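Local coordinates for twitching motility protein PilT (Aquifex aeolicus, PDB 2EYU) that probably hydrolyses ATP through its P-loop NTPase domain to power retraction of the type IV pilus in twitching motility, at residues P6-L11 against T40-M45; I28-T34 against F127-N133; T132-T138 against I165-R169; L158-Q163 against R192-R196; A181-I186 against M216-T222. The protein carries 1 engineered substitution. All coordinates share one frame; numbering follows the deposited sequence.

Overall arrangement
The five contacts are spread over one mixed beta sheet of P-loop NTPase type and the helices packed on it. Contact 2, about 5 Å from the centre of the chain, joins strands 26-31 and 125-130 and holds G32, the first glycine of a sequence that fits a Walker A P-loop. Contact 3 lies about 6 Å from it, centre to centre, shares T132 and N133, and reaches the next strand, 162-171. Contact 5 continues to strands 179-185 and 216-217 at the sheet margin. Contact 1 packs segment 6-11 on helix 38-52; contact 4, about 26 Å from contact 1 centre to centre, joins the end of helix 151-161 and the start of strand 162-171 to helix 189-197. Contacts 1 and 2, 3 and 4, and 4 and 5 interleave along the chain.

Contact 1 of 5, residues P6-L11 against T40-M45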
# COMPACT_ATOMS: atom_id res chain seq x y z
N PRO A 6 -9.23 -13.81 3.20
CA PRO A 6 -8.06 -14.68 3.22
C PRO A 6 -7.10 -14.35 4.36
O PRO A 6 -6.90 -13.18 4.66
CB PRO A 6 -7.35 -14.39 1.90
CG PRO A 6 -7.92 -13.09 1.45
CD PRO A 6 -9.36 -13.13 1.89
N GLU A 7 -6.54 -15.41 4.93
CA GLU A 7 -5.55 -15.35 6.00
C GLU A 7 -4.30 -14.65 5.52
O GLU A 7 -3.80 -14.96 4.43
CB GLU A 7 -5.25 -16.78 6.45
CG GLU A 7 -3.96 -17.02 7.20
CD GLU A 7 -3.97 -18.39 7.86
OE1 GLU A 7 -3.61 -18.47 9.05
OE2 GLU A 7 -4.35 -19.36 7.16
N PHE A 8 -3.74 -13.70 6.26
CA PHE A 8 -2.58 -12.99 5.73
C PHE A 8 -1.40 -13.91 5.41
O PHE A 8 -0.53 -13.50 4.63
CB PHE A 8 -2.12 -11.89 6.68
CG PHE A 8 -1.13 -10.92 6.04
CD1 PHE A 8 0.23 -11.13 6.12
CD2 PHE A 8 -1.60 -9.81 5.36
CE1 PHE A 8 1.14 -10.26 5.54
CE2 PHE A 8 -0.70 -8.94 4.77
CZ PHE A 8 0.66 -9.16 4.86
N LYS A 9 -1.38 -15.10 6.00
CA LYS A 9 -0.31 -16.07 5.79
C LYS A 9 -0.44 -16.73 4.43
O LYS A 9 0.51 -17.29 3.86
CB LYS A 9 -0.34 -17.08 6.94
CG LYS A 9 0.65 -18.23 6.82
CD LYS A 9 0.80 -18.96 8.14
CE LYS A 9 2.25 -19.36 8.39
NZ LYS A 9 2.34 -20.67 9.09
N LYS A 10 -1.62 -16.70 3.84
CA LYS A 10 -1.83 -17.25 2.51
C LYS A 10 -1.50 -16.23 1.42
O LYS A 10 -1.57 -16.57 0.24
CB LYS A 10 -3.28 -17.68 2.31
CG LYS A 10 -3.96 -18.32 3.50
CD LYS A 10 -3.24 -19.58 3.93
CE LYS A 10 -2.35 -19.32 5.14
NZ LYS A 10 -1.06 -20.06 5.06
N LEU A 11 -1.18 -15.00 1.80
CA LEU A 11 -1.01 -13.91 0.83
C LEU A 11 0.27 -14.03 0.03
O LEU A 11 0.37 -13.64 -1.14
CB LEU A 11 -1.06 -12.57 1.58
CG LEU A 11 -2.11 -11.55 1.14
CD1 LEU A 11 -3.48 -12.19 0.94
CD2 LEU A 11 -2.21 -10.42 2.15
N THR A 40 -7.87 -7.27 -1.56
CA THR A 40 -7.73 -8.51 -0.82
C THR A 40 -6.59 -8.41 0.19
O THR A 40 -6.65 -8.94 1.31
CB THR A 40 -7.47 -9.69 -1.77
OG1 THR A 40 -8.64 -9.94 -2.55
CG2 THR A 40 -7.19 -10.95 -0.96
N THR A 41 -5.50 -7.72 -0.17
CA THR A 41 -4.41 -7.54 0.79
C THR A 41 -4.87 -6.65 1.94
O THR A 41 -4.81 -7.02 3.10
CB THR A 41 -3.19 -6.95 0.07
OG1 THR A 41 -2.79 -7.98 -0.85
CG2 THR A 41 -1.98 -6.68 0.97
N ILE A 42 -5.35 -5.47 1.59
CA ILE A 42 -5.96 -4.56 2.54
C ILE A 42 -6.91 -5.22 3.51
O ILE A 42 -6.93 -5.05 4.74
CB ILE A 42 -6.74 -3.53 1.67
CG1 ILE A 42 -5.81 -2.40 1.20
CG2 ILE A 42 -7.97 -3.03 2.38
CD1 ILE A 42 -4.63 -2.30 2.16
N ALA A 43 -7.79 -6.06 2.94
CA ALA A 43 -8.83 -6.68 3.77
C ALA A 43 -8.24 -7.71 4.72
O ALA A 43 -8.65 -7.89 5.88
CB ALA A 43 -9.88 -7.23 2.82
N SER A 44 -7.23 -8.45 4.24
CA SER A 44 -6.55 -9.42 5.08
C SER A 44 -5.80 -8.73 6.23
O SER A 44 -5.77 -9.27 7.35
CB SER A 44 -5.56 -10.27 4.29
OG SER A 44 -4.71 -10.94 5.22
N MSE A 45 -5.20 -7.58 5.95
CA MSE A 45 -4.46 -6.81 6.96
C MSE A 45 -5.41 -6.15 7.93
O MSE A 45 -5.20 -6.13 9.15
CB MSE A 45 -3.61 -5.71 6.35
CG MSE A 45 -2.48 -6.13 5.43
SE MSE A 45 -1.54 -4.65 4.63
CE MSE A 45 -0.91 -4.04 6.36
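The F8 ring has the hydroxyl of S44 at its edge, near the ring plane, with OG 3.3 Å from F8 CD2. M45 CG comes up obliquely, 3.4 Å from F8 CE2; the two side chains run side by side in the same direction. F8 owes this place to its first torsion, which sets CG opposite the backbone N (chi1 -166°), and V17 and L18 of helix 16-19 also touch the ring. Helix 38-52, which bears S44, begins with K38 and S39 of a sequence that fits a Walker A P-loop, so the N-terminal segment lies against what is probably the P-loop helix of this NTPase fold. S44 OG gives a weak hydrogen bond to P6 O at 3.2 Å. One helical turn before S44, T40 CG2 is pressed by P6 CG at 3.3 Å, a tight carbon contact with the side chains roughly perpendicular. L11 CD2 rests 3.9 Å from T41 CA, while T41 OG1 probably pairs with the Q168 side chain of strand 162-171.

Contact 2 of 5, residues I28-T34 against F127-N133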
# COMPACT_ATOMS: atom_id res chain seq x y z
N ILE A 28 -0.49 3.87 5.17
CA ILE A 28 -0.11 2.61 4.53
C ILE A 28 -0.78 2.56 3.16
O ILE A 28 -2.00 2.71 3.16
CB ILE A 28 -0.56 1.37 5.30
CG1 ILE A 28 0.17 1.19 6.64
CG2 ILE A 28 -0.46 0.12 4.43
CD1 ILE A 28 -0.53 0.29 7.62
N LEU A 29 -0.04 2.36 2.08
CA LEU A 29 -0.65 2.34 0.76
C LEU A 29 -0.50 1.00 0.07
O LEU A 29 0.58 0.41 0.14
CB LEU A 29 0.00 3.38 -0.14
CG LEU A 29 0.02 4.81 0.40
CD1 LEU A 29 0.63 5.76 -0.62
CD2 LEU A 29 -1.38 5.25 0.76
N VAL A 30 -1.58 0.52 -0.56
CA VAL A 30 -1.42 -0.78 -1.26
C VAL A 30 -1.85 -0.53 -2.70
O VAL A 30 -2.97 -0.05 -2.93
CB VAL A 30 -2.23 -1.88 -0.58
CG1 VAL A 30 -2.23 -3.16 -1.39
CG2 VAL A 30 -1.64 -2.18 0.79
N THR A 31 -0.98 -0.80 -3.67
CA THR A 31 -1.30 -0.34 -5.02
C THR A 31 -1.12 -1.42 -6.08
O THR A 31 -0.62 -2.50 -5.83
CB THR A 31 -0.42 0.86 -5.43
OG1 THR A 31 0.92 0.39 -5.57
CG2 THR A 31 -0.42 1.94 -4.34
N GLY A 32 -1.58 -1.08 -7.29
CA GLY A 32 -1.47 -1.94 -8.45
C GLY A 32 -2.61 -1.75 -9.44
O GLY A 32 -3.62 -1.09 -9.21
N PRO A 33 -2.44 -2.35 -10.61
CA PRO A 33 -3.41 -2.16 -11.69
C PRO A 33 -4.77 -2.77 -11.40
O PRO A 33 -5.13 -3.15 -10.28
CB PRO A 33 -2.72 -2.88 -12.87
CG PRO A 33 -1.81 -3.88 -12.22
CD PRO A 33 -1.30 -3.21 -10.96
N THR A 34 -5.58 -2.87 -12.46
CA THR A 34 -6.91 -3.44 -12.30
C THR A 34 -6.82 -4.90 -11.89
O THR A 34 -5.98 -5.64 -12.41
CB THR A 34 -7.68 -3.27 -13.62
OG1 THR A 34 -8.18 -1.92 -13.63
CG2 THR A 34 -8.86 -4.21 -13.69
N PHE A 127 -5.11 3.48 5.85
CA PHE A 127 -4.91 2.65 4.67
C PHE A 127 -5.54 3.34 3.46
O PHE A 127 -6.64 3.90 3.52
CB PHE A 127 -5.57 1.27 4.81
CG PHE A 127 -4.88 0.32 5.77
CD1 PHE A 127 -5.02 0.52 7.14
CD2 PHE A 127 -4.12 -0.74 5.31
CE1 PHE A 127 -4.39 -0.34 8.03
CE2 PHE A 127 -3.48 -1.59 6.20
CZ PHE A 127 -3.62 -1.39 7.56
N GLY A 128 -4.84 3.31 2.33
CA GLY A 128 -5.46 3.76 1.10
C GLY A 128 -5.01 2.90 -0.07
O GLY A 128 -4.07 2.11 0.03
N THR A 129 -5.69 3.01 -1.20
CA THR A 129 -5.25 2.32 -2.39
C THR A 129 -5.12 3.32 -3.54
O THR A 129 -5.86 4.31 -3.61
CB THR A 129 -6.16 1.19 -2.93
OG1 THR A 129 -7.46 1.76 -3.21
CG2 THR A 129 -6.36 0.07 -1.93
N LEU A 130 -4.18 3.00 -4.42
CA LEU A 130 -4.03 3.71 -5.68
C LEU A 130 -3.79 2.66 -6.78
O LEU A 130 -3.44 1.51 -6.47
CB LEU A 130 -2.86 4.66 -5.69
CG LEU A 130 -2.55 5.62 -4.55
CD1 LEU A 130 -1.68 4.97 -3.48
CD2 LEU A 130 -1.85 6.86 -5.10
N HIS A 131 -3.95 3.08 -8.03
CA HIS A 131 -3.72 2.20 -9.17
C HIS A 131 -2.33 2.30 -9.77
O HIS A 131 -2.04 1.80 -10.87
CB HIS A 131 -4.76 2.51 -10.26
CG HIS A 131 -6.04 1.77 -10.03
ND1 HIS A 131 -7.27 2.40 -9.98
CD2 HIS A 131 -6.31 0.45 -9.87
CE1 HIS A 131 -8.22 1.51 -9.78
NE2 HIS A 131 -7.67 0.31 -9.70
N THR A 132 -1.41 2.94 -9.07
CA THR A 132 -0.02 3.03 -9.53
C THR A 132 0.67 1.69 -9.47
O THR A 132 0.30 0.81 -8.68
CB THR A 132 0.77 4.04 -8.68
OG1 THR A 132 0.57 3.69 -7.30
CG2 THR A 132 0.23 5.45 -8.85
N ASN A 133 1.70 1.51 -10.30
CA ASN A 133 2.30 0.18 -10.42
C ASN A 133 3.53 -0.01 -9.56
O ASN A 133 3.91 -1.17 -9.36
CB ASN A 133 2.64 -0.08 -11.90
CG ASN A 133 1.60 -1.00 -12.52
OD1 ASN A 133 1.88 -1.73 -13.47
ND2 ASN A 133 0.40 -0.95 -11.96
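Two neighbouring parallel strands of the central P-loop NTPase sheet, 26-31 and 125-130, meet here and run on into the loops at their C-terminal ends. The loop after T31 fits the start of a Walker A motif, with G32 its first glycine, so the contact probably borders the nucleotide site. The axes of the short segments 28-31 and 127-130 approach to 4.8 Å at an angle of 29°. I28 O accepts from G128 N at 3.0 Å, and G128 O in turn accepts from V30 N, both bonds nearly in line with their carbonyls. Beyond them, G32 N reaches L130 O in a longer bond of 3.3 Å, the donor tilted 20° from the carbonyl plane. On the I28 and F127 face, I28 CD1 lies over the F127 ring, 3.9 Å from its centroid, a CH-pi contact between side chains that point the same way. On the other face, L130 CD1 touches both L29 CD1 and T31 CG2, tightly the latter. T31 carries its OG1 between the backbone N and carbonyl carbon (chi1 68°), and this hydroxyl pairs with S167 while making a weak bond to T132 O. The backbone angles of G32 would jam any side chain against the preceding carbonyl. The N133 side chain, its OD1 bonded to R169, crosses P33 at about a right angle and puts ND2 3.0 Å from P33 CD.

Contact 3 of 5, residues T132-T138 against I165-R169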
# COMPACT_ATOMS: atom_id res chain seq x y z
N THR A 132 -1.41 2.94 -9.07
CA THR A 132 -0.02 3.03 -9.53
C THR A 132 0.67 1.69 -9.47
O THR A 132 0.30 0.81 -8.68
CB THR A 132 0.77 4.04 -8.68
OG1 THR A 132 0.57 3.69 -7.30
CG2 THR A 132 0.23 5.45 -8.85
N ASN A 133 1.70 1.51 -10.30
CA ASN A 133 2.30 0.18 -10.42
C ASN A 133 3.53 -0.01 -9.56
O ASN A 133 3.91 -1.17 -9.36
CB ASN A 133 2.64 -0.08 -11.90
CG ASN A 133 1.60 -1.00 -12.52
OD1 ASN A 133 1.88 -1.73 -13.47
ND2 ASN A 133 0.40 -0.95 -11.96
N THR A 134 4.14 1.06 -9.08
CA THR A 134 5.44 0.97 -8.41
C THR A 134 5.52 1.84 -7.17
O THR A 134 4.75 2.79 -7.02
CB THR A 134 6.49 1.40 -9.46
OG1 THR A 134 6.78 0.22 -10.27
CG2 THR A 134 7.81 1.84 -8.88
N ALA A 135 6.42 1.54 -6.25
CA ALA A 135 6.51 2.32 -5.03
C ALA A 135 6.84 3.77 -5.39
O ALA A 135 6.33 4.68 -4.75
CB ALA A 135 7.54 1.72 -4.08
N ILE A 136 7.68 3.91 -6.41
CA ILE A 136 8.13 5.22 -6.87
C ILE A 136 7.01 5.99 -7.55
O ILE A 136 6.84 7.19 -7.34
CB ILE A 136 9.29 5.08 -7.87
CG1 ILE A 136 10.52 4.36 -7.34
CG2 ILE A 136 9.66 6.43 -8.45
CD1 ILE A 136 11.34 3.69 -8.43
N ASP A 137 6.24 5.32 -8.42
CA ASP A 137 5.18 6.08 -9.11
C ASP A 137 4.15 6.56 -8.10
O ASP A 137 3.46 7.56 -8.28
CB ASP A 137 4.45 5.24 -10.16
CG ASP A 137 5.37 4.49 -11.09
OD1 ASP A 137 4.97 3.42 -11.60
OD2 ASP A 137 6.51 4.97 -11.31
N THR A 138 4.05 5.75 -7.05
CA THR A 138 3.08 5.97 -5.97
C THR A 138 3.31 7.32 -5.31
O THR A 138 2.36 8.07 -5.07
CB THR A 138 3.15 4.81 -4.97
OG1 THR A 138 2.53 3.67 -5.60
CG2 THR A 138 2.38 5.13 -3.70
N ILE A 165 4.58 1.14 1.63
CA ILE A 165 3.69 1.03 0.46
C ILE A 165 4.00 -0.31 -0.21
O ILE A 165 5.18 -0.62 -0.36
CB ILE A 165 3.78 2.19 -0.55
CG1 ILE A 165 4.37 1.75 -1.89
CG2 ILE A 165 4.50 3.41 0.01
CD1 ILE A 165 3.32 1.53 -2.95
N ILE A 166 2.93 -1.03 -0.53
CA ILE A 166 2.99 -2.32 -1.20
C ILE A 166 2.45 -2.19 -2.63
O ILE A 166 1.29 -1.77 -2.73
CB ILE A 166 2.08 -3.35 -0.49
CG1 ILE A 166 2.18 -3.34 1.04
CG2 ILE A 166 2.34 -4.75 -1.04
CD1 ILE A 166 1.52 -4.55 1.66
N SER A 167 3.23 -2.53 -3.63
CA SER A 167 2.82 -2.55 -5.03
C SER A 167 2.55 -4.00 -5.42
O SER A 167 3.48 -4.79 -5.39
CB SER A 167 3.91 -1.96 -5.91
OG SER A 167 3.60 -0.66 -6.37
N GLN A 168 1.34 -4.42 -5.78
CA GLN A 168 1.10 -5.84 -6.01
C GLN A 168 0.73 -6.16 -7.45
O GLN A 168 0.14 -5.34 -8.13
CB GLN A 168 -0.05 -6.37 -5.15
CG GLN A 168 0.24 -6.66 -3.69
CD GLN A 168 -1.06 -6.64 -2.88
OE1 GLN A 168 -2.02 -7.27 -3.33
NE2 GLN A 168 -1.09 -5.91 -1.79
N ARG A 169 1.06 -7.38 -7.85
CA ARG A 169 0.54 -7.98 -9.07
C ARG A 169 0.33 -9.47 -8.81
O ARG A 169 1.11 -10.09 -8.08
CB ARG A 169 1.46 -7.76 -10.26
CG ARG A 169 0.77 -7.87 -11.61
CD ARG A 169 1.74 -7.57 -12.74
NE ARG A 169 1.72 -6.15 -13.09
CZ ARG A 169 1.68 -5.68 -14.33
NH1 ARG A 169 1.65 -6.51 -15.36
NH2 ARG A 169 1.66 -4.37 -14.54
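R169 reaches N133 only with the end of its side chain. From CB the chain runs to CG, set opposite the backbone N (chi1 -158°), and on through CD to NE, bending at chi3; across this contact these atoms serve as a spacer. CZ stays 4.0 Å from N133 OD1, and NH2 makes the bond to that oxygen at 2.9 Å. The acceptor lies in the guanidinium plane, whereas the donor is tilted 24° from the amide carbonyl plane; the two flat groups are turned 76° against each other. Two residues back along the strand, S167 OG is hydrogen-bonded to T31 OG1 and lies 3.0 Å from N133 O. I165 CG1 packs on A135 CB at 3.9 Å, and its CD1 meets the end of T138. T138 OG1 receives a 2.6 Å hydrogen bond from T132 OG1 and gives one to T134 O, which the T138 amide approaches from the opposite face. The first turn of helix 135-144 thus rests on strand 162-171, with strands 26-31 and 179-185 flanking that strand in the sheet.

Contact 4 of 5, residues L158-Q163 against R192-R196; sequences LSFILQ and RNLIR
R192 starts with CG opposite its carbonyl carbon (chi1 -63°) and bends at chi3, a course that carries the guanidinium back to the end of helix 151-161. S159 sets its OG between the backbone N and carbonyl carbon (chi1 80°), facing R196. R192 NE bonds S159 O at 2.6 Å, with this acceptor in the guanidinium plane, and NH2 adds a weak bond to the same oxygen. NH2 also reaches L162 O, modelled very short at 2.5 Å, so its exact length is doubtful. One arginine therefore bridges carbonyls on both sides of the junction where helix 151-161 gives way to strand 162-171 of the NTPase sheet. A leucine in its place would probably leave the S159 and L162 carbonyls without these donors and weaken the tie to helix 189-197. R196 NE donates to S159 OG at 2.6 Å, and the same hydroxyl is hydrogen-bonded to I156 O. The R196 guanidinium lies over the F160 ring, inclined 32° to it, in a cation-pi contact with CZ 3.8 Å from the centroid and NH2 above the ring centre. I195 CG2 packs on S159 CB at 3.7 Å. Q163 NE2 turns back to I161 O at 2.6 Å, coming from above the carbonyl plane.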
# COMPACT_ATOMS: atom_id res chain seq x y z
N LEU A 158 5.02 13.30 3.73
CA LEU A 158 5.12 11.87 3.47
C LEU A 158 6.37 11.31 4.14
O LEU A 158 6.32 10.22 4.69
CB LEU A 158 5.20 11.55 1.98
CG LEU A 158 3.93 11.23 1.21
CD1 LEU A 158 4.24 11.17 -0.29
CD2 LEU A 158 3.29 9.93 1.68
N SER A 159 7.47 12.08 4.05
CA SER A 159 8.71 11.53 4.59
C SER A 159 8.59 11.20 6.07
O SER A 159 9.33 10.34 6.56
CB SER A 159 9.89 12.48 4.32
OG SER A 159 9.93 13.55 5.27
N PHE A 160 7.70 11.89 6.78
CA PHE A 160 7.53 11.62 8.21
C PHE A 160 6.36 10.70 8.53
O PHE A 160 6.29 10.09 9.59
CB PHE A 160 7.27 12.90 8.98
CG PHE A 160 8.45 13.84 9.16
CD1 PHE A 160 9.31 13.67 10.23
CD2 PHE A 160 8.64 14.84 8.23
CE1 PHE A 160 10.37 14.55 10.36
CE2 PHE A 160 9.70 15.73 8.37
CZ PHE A 160 10.56 15.56 9.45
N ILE A 161 5.37 10.63 7.64
CA ILE A 161 4.16 9.91 8.05
C ILE A 161 3.94 8.63 7.24
O ILE A 161 3.16 7.81 7.74
CB ILE A 161 2.92 10.81 7.96
CG1 ILE A 161 2.47 11.12 6.53
CG2 ILE A 161 3.14 12.11 8.73
CD1 ILE A 161 1.00 11.45 6.40
N LEU A 162 4.59 8.48 6.10
CA LEU A 162 4.54 7.25 5.30
C LEU A 162 5.05 6.06 6.09
O LEU A 162 6.16 6.05 6.61
CB LEU A 162 5.34 7.42 4.00
CG LEU A 162 5.23 6.27 2.99
CD1 LEU A 162 3.79 5.97 2.60
CD2 LEU A 162 6.05 6.59 1.75
N GLN A 163 4.24 5.01 6.19
CA GLN A 163 4.58 3.82 6.96
C GLN A 163 5.00 2.67 6.06
O GLN A 163 5.85 1.84 6.34
CB GLN A 163 3.36 3.40 7.79
CG GLN A 163 3.08 4.45 8.88
CD GLN A 163 4.40 4.97 9.43
OE1 GLN A 163 5.07 4.25 10.17
NE2 GLN A 163 4.76 6.19 9.07
N ARG A 192 13.72 7.87 4.50
CA ARG A 192 12.97 9.05 4.95
C ARG A 192 13.69 10.32 4.54
O ARG A 192 13.14 11.21 3.91
CB ARG A 192 12.81 8.99 6.46
CG ARG A 192 11.99 7.78 6.86
CD ARG A 192 11.22 8.06 8.15
NE ARG A 192 9.81 8.20 7.87
CZ ARG A 192 8.81 7.35 7.92
NH1 ARG A 192 8.94 6.09 8.29
NH2 ARG A 192 7.62 7.83 7.58
N ASN A 193 14.97 10.37 4.88
CA ASN A 193 15.82 11.48 4.46
C ASN A 193 15.79 11.70 2.96
O ASN A 193 15.54 12.79 2.43
CB ASN A 193 17.25 11.15 4.93
CG ASN A 193 18.26 11.96 4.14
OD1 ASN A 193 18.57 13.08 4.52
ND2 ASN A 193 18.77 11.40 3.04
N LEU A 194 16.06 10.63 2.19
CA LEU A 194 16.09 10.83 0.73
C LEU A 194 14.75 11.30 0.19
O LEU A 194 14.73 12.14 -0.72
CB LEU A 194 16.52 9.57 -0.02
CG LEU A 194 17.84 8.95 0.42
CD1 LEU A 194 17.83 7.46 0.11
CD2 LEU A 194 19.03 9.63 -0.23
N ILE A 195 13.63 10.83 0.74
CA ILE A 195 12.35 11.40 0.30
C ILE A 195 12.28 12.90 0.54
O ILE A 195 11.77 13.70 -0.25
CB ILE A 195 11.20 10.65 0.99
CG1 ILE A 195 11.16 9.19 0.52
CG2 ILE A 195 9.85 11.32 0.78
CD1 ILE A 195 9.97 8.40 0.99
N ARG A 196 12.82 13.31 1.68
CA ARG A 196 12.92 14.70 2.11
C ARG A 196 13.67 15.56 1.09
O ARG A 196 13.09 16.53 0.62
CB ARG A 196 13.60 14.75 3.49
CG ARG A 196 12.70 15.28 4.58
CD ARG A 196 13.13 14.92 5.98
NE ARG A 196 12.14 14.04 6.63
CZ ARG A 196 12.45 13.07 7.47
NH1 ARG A 196 13.73 12.86 7.76
NH2 ARG A 196 11.52 12.32 8.02

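Contact 5 of 5, residues A181-I186 against M216-T222; sequences AYGLLI and MQTMNQT. Engineered in segment 181-186: G183 (natural residue Glu).
Backbone hydrogen bonds join L184 and Q217 as an antiparallel hydrogen-bonded pair: L184 N to Q217 O at 2.6 Å, and Q217 N to L184 O at 2.8 Å, the latter on a lone pair of the carbonyl. A side-chain bond extends the pairing, because T222 OG1 gives its proton to Y182 O at 2.6 Å, nearly straight out from that carbonyl. The same hydroxyl accepts from Q217 NE2 at 2.7 Å, so a single oxygen links strand 179-185, strand 216-217 and the helix. The short strand 216-217 forms a margin of the mixed NTPase sheet beside strand 179-185, and the chain then turns into helix 219-228, whose first turn holds T222. A valine here would probably leave both Y182 O and Q217 NE2 without their hydroxyl partner and let the Q217 amide turn more freely. In a CH-pi contact, T222 CG2 lies over the Y182 ring, 4.0 Å from the centroid and 18° off the normal. Y182 carries its ring between the backbone N and carbonyl carbon (chi1 57°), and L13 and P14 touch it too. Apolar packing comes from M219, whose SE sits 3.9 Å from A181 CB. The contact of L185 with M216 is modelled impossibly close and is doubtful. G183, an engineered replacement for glutamate, brings its CA to 3.3 Å from Q217 O in a CA-H...O contact.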
# COMPACT_ATOMS: atom_id res chain seq x y z
N ALA A 181 3.08 -11.14 -6.83
CA ALA A 181 4.31 -10.42 -7.11
C ALA A 181 4.12 -9.01 -6.53
O ALA A 181 3.07 -8.40 -6.77
CB ALA A 181 4.63 -10.41 -8.59
N TYR A 182 5.09 -8.56 -5.75
CA TYR A 182 4.99 -7.31 -5.01
C TYR A 182 6.32 -6.56 -4.99
O TYR A 182 7.37 -7.21 -5.07
CB TYR A 182 4.58 -7.55 -3.55
CG TYR A 182 5.51 -8.48 -2.79
CD1 TYR A 182 6.60 -8.04 -2.06
CD2 TYR A 182 5.29 -9.85 -2.80
CE1 TYR A 182 7.41 -8.93 -1.39
CE2 TYR A 182 6.09 -10.76 -2.14
CZ TYR A 182 7.16 -10.28 -1.43
OH TYR A 182 7.99 -11.15 -0.75
N GLY A 183 6.20 -5.25 -4.85
CA GLY A 183 7.30 -4.35 -4.53
C GLY A 183 7.06 -3.85 -3.11
O GLY A 183 5.91 -3.79 -2.70
N LEU A 184 8.07 -3.50 -2.33
CA LEU A 184 7.72 -3.10 -0.94
C LEU A 184 8.70 -2.02 -0.49
O LEU A 184 9.92 -2.16 -0.64
CB LEU A 184 7.74 -4.34 -0.07
CG LEU A 184 7.55 -4.27 1.44
CD1 LEU A 184 6.16 -3.82 1.83
CD2 LEU A 184 7.85 -5.63 2.07
N LEU A 185 8.18 -0.95 0.09
CA LEU A 185 9.02 0.14 0.57
C LEU A 185 8.52 0.53 1.97
O LEU A 185 7.48 1.17 2.11
CB LEU A 185 8.96 1.37 -0.32
CG LEU A 185 9.66 2.63 0.21
CD1 LEU A 185 11.09 2.33 0.61
CD2 LEU A 185 9.64 3.77 -0.80
N ILE A 186 9.27 0.11 2.97
CA ILE A 186 8.92 0.52 4.33
C ILE A 186 10.08 1.36 4.84
O ILE A 186 11.08 0.79 5.27
CB ILE A 186 8.61 -0.68 5.22
CG1 ILE A 186 7.28 -1.36 4.82
CG2 ILE A 186 8.55 -0.39 6.72
CD1 ILE A 186 7.13 -2.71 5.48
N MSE A 216 12.81 -3.64 2.48
CA MSE A 216 12.52 -3.15 1.13
C MSE A 216 12.67 -4.24 0.09
O MSE A 216 13.42 -5.20 0.21
CB MSE A 216 13.42 -1.97 0.78
CG MSE A 216 13.10 -0.67 1.50
SE MSE A 216 11.35 0.03 1.03
CE MSE A 216 12.06 1.81 0.82
N GLN A 217 11.94 -4.12 -1.02
CA GLN A 217 12.13 -5.13 -2.05
C GLN A 217 11.48 -4.64 -3.34
O GLN A 217 10.32 -4.26 -3.33
CB GLN A 217 11.58 -6.50 -1.63
CG GLN A 217 11.52 -7.49 -2.78
CD GLN A 217 11.79 -8.92 -2.39
OE1 GLN A 217 12.88 -9.23 -1.90
NE2 GLN A 217 10.81 -9.80 -2.61
N THR A 218 12.26 -4.63 -4.42
CA THR A 218 11.69 -4.14 -5.67
C THR A 218 10.82 -5.23 -6.28
O THR A 218 10.99 -6.39 -5.92
CB THR A 218 12.82 -3.75 -6.64
OG1 THR A 218 13.62 -2.74 -5.99
CG2 THR A 218 12.30 -3.13 -7.93
N MSE A 219 9.94 -4.88 -7.19
CA MSE A 219 9.09 -5.83 -7.92
C MSE A 219 9.93 -6.78 -8.76
O MSE A 219 9.73 -8.00 -8.74
CB MSE A 219 8.15 -4.98 -8.76
CG MSE A 219 7.31 -5.70 -9.79
SE MSE A 219 5.96 -6.79 -8.95
CE MSE A 219 4.77 -5.29 -8.68
N ASN A 220 10.89 -6.21 -9.49
CA ASN A 220 11.82 -6.93 -10.35
C ASN A 220 12.55 -8.02 -9.57
O ASN A 220 12.82 -9.12 -10.05
CB ASN A 220 12.82 -5.96 -10.96
CG ASN A 220 12.44 -5.45 -12.33
OD1 ASN A 220 13.09 -4.57 -12.90
ND2 ASN A 220 11.39 -6.03 -12.89
N GLN A 221 12.87 -7.72 -8.31
CA GLN A 221 13.51 -8.77 -7.51
C GLN A 221 12.54 -9.91 -7.19
O GLN A 221 12.86 -11.10 -7.27
CB GLN A 221 14.05 -8.17 -6.22
CG GLN A 221 15.01 -6.99 -6.33
CD GLN A 221 15.52 -6.68 -4.93
OE1 GLN A 221 15.22 -5.65 -4.34
NE2 GLN A 221 16.29 -7.64 -4.41
N THR A 222 11.33 -9.52 -6.79
CA THR A 222 10.29 -10.46 -6.42
C THR A 222 9.91 -11.37 -7.59
O THR A 222 9.67 -12.56 -7.41
CB THR A 222 9.03 -9.75 -5.91
OG1 THR A 222 9.30 -8.96 -4.74
CG2 THR A 222 8.01 -10.81 -5.50